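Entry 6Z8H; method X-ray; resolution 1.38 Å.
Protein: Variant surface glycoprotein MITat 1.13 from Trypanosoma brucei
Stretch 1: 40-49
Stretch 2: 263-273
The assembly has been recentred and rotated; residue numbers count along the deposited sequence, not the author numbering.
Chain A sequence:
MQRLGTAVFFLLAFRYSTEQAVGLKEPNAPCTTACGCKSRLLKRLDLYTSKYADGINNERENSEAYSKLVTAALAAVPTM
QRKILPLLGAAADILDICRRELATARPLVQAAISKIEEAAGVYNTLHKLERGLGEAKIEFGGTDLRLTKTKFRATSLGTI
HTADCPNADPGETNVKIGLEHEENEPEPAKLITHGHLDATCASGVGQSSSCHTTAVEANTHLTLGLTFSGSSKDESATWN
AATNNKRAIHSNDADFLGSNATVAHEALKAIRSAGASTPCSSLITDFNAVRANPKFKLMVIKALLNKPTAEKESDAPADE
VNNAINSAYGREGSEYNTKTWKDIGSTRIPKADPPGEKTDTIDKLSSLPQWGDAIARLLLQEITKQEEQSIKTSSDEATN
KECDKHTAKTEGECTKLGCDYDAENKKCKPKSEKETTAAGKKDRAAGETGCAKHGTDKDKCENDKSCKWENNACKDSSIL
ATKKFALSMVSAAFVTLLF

Stretch 1 40-49: RLLKRLDLYT
Stretch 2, residues 263-273: VAHEALKAIRS

Leu268 lies at the centre of the contact, and around it two α-helices, 40-49 and 263-273, pack side by side. Their N-to-C directions run nearly the same way, crossing at 21°, and their axes approach to 11.0 Å. Backbone torsions are helical, mostly near -65°/-40°, with phi reaching -81° at Tyr48 and psi near -28° at Asp46 and Thr49. The register is set by two pairs: Leu45 CA lies 7.4 Å from Leu268 CA, and Leu41 CA lies 8.4 Å from His265 CA. Together the stretches bury 456 Å².

Leu268 points its CA-to-CB bond toward the first helix and adopts the m,t rotamer, which places its two methyls among residues one helical turn apart. Its CD2 sits 3.6 Å from Tyr48 CE1 and 4.3 Å from Leu45 CD1, while its CD1 lies 4.5 Å from Leu41 CD1. Leu41 and Leu45 leave their backbone sideways, but the t,p rotamer brings the end of each chain nearer to the second helix. A branched aliphatic residue suits such places because its methyls can fill space in more than one direction. Beyond Leu41, a small residue is enough: Ala264 points toward the first helix and its CB meets Leu41 CD2 at 4.3 Å.

Tyr48, with chi1 m and chi2 87°, loses more area to the partner helix than any other residue here. Its ring carbons serve the apolar centre, with CD2 lying 3.7 Å from CG2 of Ile271, itself in the m,t rotamer. Its hydroxyl extends to the polar edge, where Arg272 NH1 donates a hydrogen bond to Tyr48 OH at 2.8 Å. Arg272 leaves its backbone sideways, and its m,t,m chain with chi4 near -89° carries the guanidinium back to this oxygen.

Arg44 also joins the two regions. It points toward the second helix with chi1 to chi3 m,t,p and chi4 near -155°. One face of its guanidinium lies against Leu268, with CZ 3.7 Å from CD1, so the flat, poorly solvated face meets a methyl while the N-H groups remain free to bond in the plane. At that edge Arg44 NH1 donates to His265 ND1 at 2.9 Å; His265, chi1 t and chi2 64°, is well suited as the partner because this ring nitrogen can accept.

Two like charges approach here, Arg44 NH2 lying 4.3 Å from Arg272 NH1. Water 1 bridges them, accepting a weak hydrogen bond from Arg44 NH2 at 2.8 Å and another from Arg272 NH1 at 3.0 Å, while the water donates a hydrogen bond to His265 O, with its oxygen 3.0 Å from that atom.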

# COMPACT_ATOMS: atom_id res chain seq x y z
N ARG A 40 -2.22 17.75 1.19
CA ARG A 40 -1.21 17.93 0.16
C ARG A 40 -0.34 16.68 0.07
O ARG A 40 0.01 16.24 -1.04
CB ARG A 40 -0.35 19.17 0.44
CG ARG A 40 0.54 19.49 -0.76
CD ARG A 40 1.61 20.54 -0.48
NE ARG A 40 1.08 21.81 0.01
CZ ARG A 40 1.77 22.93 0.09
NH1 ARG A 40 3.04 22.97 -0.26
NH2 ARG A 40 1.19 24.01 0.59
N LEU A 41 0.01 16.10 1.20
CA LEU A 41 0.89 14.93 1.19
C LEU A 41 0.20 13.73 0.54
O LEU A 41 0.83 12.97 -0.23
CB LEU A 41 1.32 14.60 2.61
CG LEU A 41 2.48 13.61 2.78
CD1 LEU A 41 3.70 14.06 1.96
CD2 LEU A 41 2.84 13.38 4.25
N LEU A 42 -1.10 13.56 0.80
CA LEU A 42 -1.84 12.48 0.15
C LEU A 42 -2.05 12.77 -1.33
O LEU A 42 -2.06 11.84 -2.14
CB LEU A 42 -3.19 12.30 0.84
CG LEU A 42 -3.15 11.69 2.22
CD1 LEU A 42 -4.54 11.74 2.87
CD2 LEU A 42 -2.69 10.24 2.18
N LYS A 43 -2.19 14.05 -1.72
CA LYS A 43 -2.26 14.39 -3.14
C LYS A 43 -0.94 14.11 -3.85
O LYS A 43 -0.94 13.65 -5.00
CB LYS A 43 -2.65 15.86 -3.30
CG LYS A 43 -4.15 16.10 -3.31
CD LYS A 43 -4.52 17.57 -3.44
CE LYS A 43 -5.89 17.82 -2.82
NZ LYS A 43 -6.59 19.03 -3.35
N ARG A 44 0.18 14.39 -3.19
CA ARG A 44 1.48 14.05 -3.77
C ARG A 44 1.66 12.54 -3.87
O ARG A 44 2.17 12.03 -4.89
CB ARG A 44 2.59 14.66 -2.93
CG ARG A 44 2.62 16.18 -2.94
CD ARG A 44 3.74 16.65 -2.05
NE ARG A 44 5.05 16.25 -2.56
CZ ARG A 44 6.13 16.10 -1.80
NH1 ARG A 44 6.06 16.32 -0.48
NH2 ARG A 44 7.29 15.76 -2.32
N LEU A 45 1.24 11.80 -2.86
CA LEU A 45 1.29 10.35 -2.94
C LEU A 45 0.48 9.85 -4.13
O LEU A 45 0.91 8.93 -4.86
CB LEU A 45 0.72 9.74 -1.67
CG LEU A 45 0.69 8.20 -1.64
CD1 LEU A 45 2.10 7.64 -1.80
CD2 LEU A 45 0.06 7.70 -0.38
N ASP A 46 -0.72 10.39 -4.32
CA ASP A 46 -1.59 9.98 -5.41
C ASP A 46 -0.94 10.16 -6.77
O ASP A 46 -1.23 9.37 -7.70
CB ASP A 46 -2.92 10.74 -5.35
CG ASP A 46 -3.97 10.14 -6.27
OD1 ASP A 46 -4.52 9.07 -5.93
OD2 ASP A 46 -4.22 10.71 -7.36
N LEU A 47 -0.02 11.12 -6.93
CA LEU A 47 0.68 11.25 -8.21
C LEU A 47 1.41 9.95 -8.56
O LEU A 47 1.44 9.52 -9.73
CB LEU A 47 1.71 12.37 -8.16
CG LEU A 47 1.21 13.76 -7.79
CD1 LEU A 47 2.39 14.70 -7.71
CD2 LEU A 47 0.18 14.24 -8.79
N TYR A 48 2.06 9.36 -7.56
CA TYR A 48 2.85 8.15 -7.78
C TYR A 48 1.98 6.92 -7.80
O TYR A 48 2.20 6.03 -8.63
CB TYR A 48 3.93 8.03 -6.70
CG TYR A 48 4.85 9.22 -6.60
CD1 TYR A 48 4.52 10.30 -5.80
CD2 TYR A 48 6.07 9.26 -7.27
CE1 TYR A 48 5.35 11.38 -5.69
CE2 TYR A 48 6.90 10.35 -7.18
CZ TYR A 48 6.53 11.42 -6.38
OH TYR A 48 7.35 12.53 -6.24
N THR A 49 1.00 6.80 -6.91
CA THR A 49 0.19 5.58 -6.92
C THR A 49 -0.74 5.52 -8.12
O THR A 49 -1.03 4.43 -8.62
CB THR A 49 -0.60 5.43 -5.62
OG1 THR A 49 -1.47 6.57 -5.46
CG2 THR A 49 0.34 5.35 -4.43
N VAL A 263 10.78 11.77 6.48
CA VAL A 263 10.99 10.44 5.93
C VAL A 263 9.98 10.13 4.83
O VAL A 263 10.31 9.47 3.84
CB VAL A 263 10.94 9.42 7.08
CG1 VAL A 263 10.77 8.04 6.61
CG2 VAL A 263 12.20 9.54 7.95
N ALA A 264 8.74 10.60 4.99
CA ALA A 264 7.74 10.45 3.93
C ALA A 264 8.16 11.21 2.67
O ALA A 264 8.12 10.66 1.56
CB ALA A 264 6.39 10.93 4.45
N HIS A 265 8.59 12.46 2.84
CA HIS A 265 9.10 13.25 1.72
C HIS A 265 10.24 12.53 1.03
O HIS A 265 10.31 12.48 -0.20
CB HIS A 265 9.59 14.59 2.27
CG HIS A 265 9.77 15.68 1.26
ND1 HIS A 265 8.73 16.22 0.54
CD2 HIS A 265 10.85 16.44 0.96
CE1 HIS A 265 9.17 17.23 -0.19
NE2 HIS A 265 10.45 17.40 0.07
N GLU A 266 11.19 12.00 1.78
CA GLU A 266 12.36 11.30 1.23
C GLU A 266 11.91 10.03 0.48
O GLU A 266 12.60 9.68 -0.48
CB GLU A 266 13.37 10.95 2.31
CG GLU A 266 14.62 10.26 1.78
CD GLU A 266 15.25 10.90 0.55
OE1 GLU A 266 15.31 10.21 -0.53
OE2 GLU A 266 15.67 12.09 0.66
N ALA A 267 10.81 9.39 0.87
CA ALA A 267 10.36 8.18 0.19
C ALA A 267 9.79 8.51 -1.17
O ALA A 267 9.97 7.74 -2.13
CB ALA A 267 9.32 7.46 1.04
N LEU A 268 9.13 9.66 -1.31
CA LEU A 268 8.72 10.11 -2.63
C LEU A 268 9.93 10.41 -3.51
O LEU A 268 9.97 10.00 -4.68
CB LEU A 268 7.83 11.34 -2.49
CG LEU A 268 6.52 11.11 -1.71
CD1 LEU A 268 5.71 12.39 -1.67
CD2 LEU A 268 5.72 9.96 -2.35
N LYS A 269 10.95 11.07 -2.96
CA LYS A 269 12.16 11.33 -3.74
C LYS A 269 12.81 10.02 -4.18
O LYS A 269 13.36 9.93 -5.30
CB LYS A 269 13.16 12.16 -2.95
CG LYS A 269 14.37 12.54 -3.76
CD LYS A 269 15.22 13.58 -3.07
CE LYS A 269 16.30 14.10 -4.00
NZ LYS A 269 17.26 15.00 -3.31
N ALA A 270 12.76 8.98 -3.34
CA ALA A 270 13.36 7.70 -3.72
C ALA A 270 12.75 7.12 -4.99
O ALA A 270 13.44 6.47 -5.79
CB ALA A 270 13.23 6.69 -2.58
N ILE A 271 11.45 7.35 -5.19
CA ILE A 271 10.80 6.87 -6.40
C ILE A 271 11.36 7.61 -7.60
O ILE A 271 11.72 7.01 -8.61
CB ILE A 271 9.27 7.01 -6.31
CG1 ILE A 271 8.69 6.20 -5.16
CG2 ILE A 271 8.63 6.58 -7.64
CD1 ILE A 271 7.22 6.48 -4.93
N ARG A 272 11.46 8.93 -7.49
CA ARG A 272 11.98 9.74 -8.59
C ARG A 272 13.44 9.42 -8.88
O ARG A 272 13.84 9.31 -10.04
CB ARG A 272 11.80 11.23 -8.26
CG ARG A 272 10.37 11.60 -7.90
CD ARG A 272 10.15 13.11 -7.99
NE ARG A 272 11.08 13.81 -7.12
CZ ARG A 272 10.85 14.09 -5.84
NH1 ARG A 272 9.71 13.73 -5.25
NH2 ARG A 272 11.77 14.72 -5.13
N SER A 273 14.24 9.21 -7.84
CA SER A 273 15.66 8.96 -8.05
C SER A 273 15.88 7.65 -8.78
O SER A 273 16.85 7.52 -9.55
CB SER A 273 16.39 8.92 -6.71
OG SER A 273 16.42 10.21 -6.13
O HOH W 1 9.75 14.46 -2.35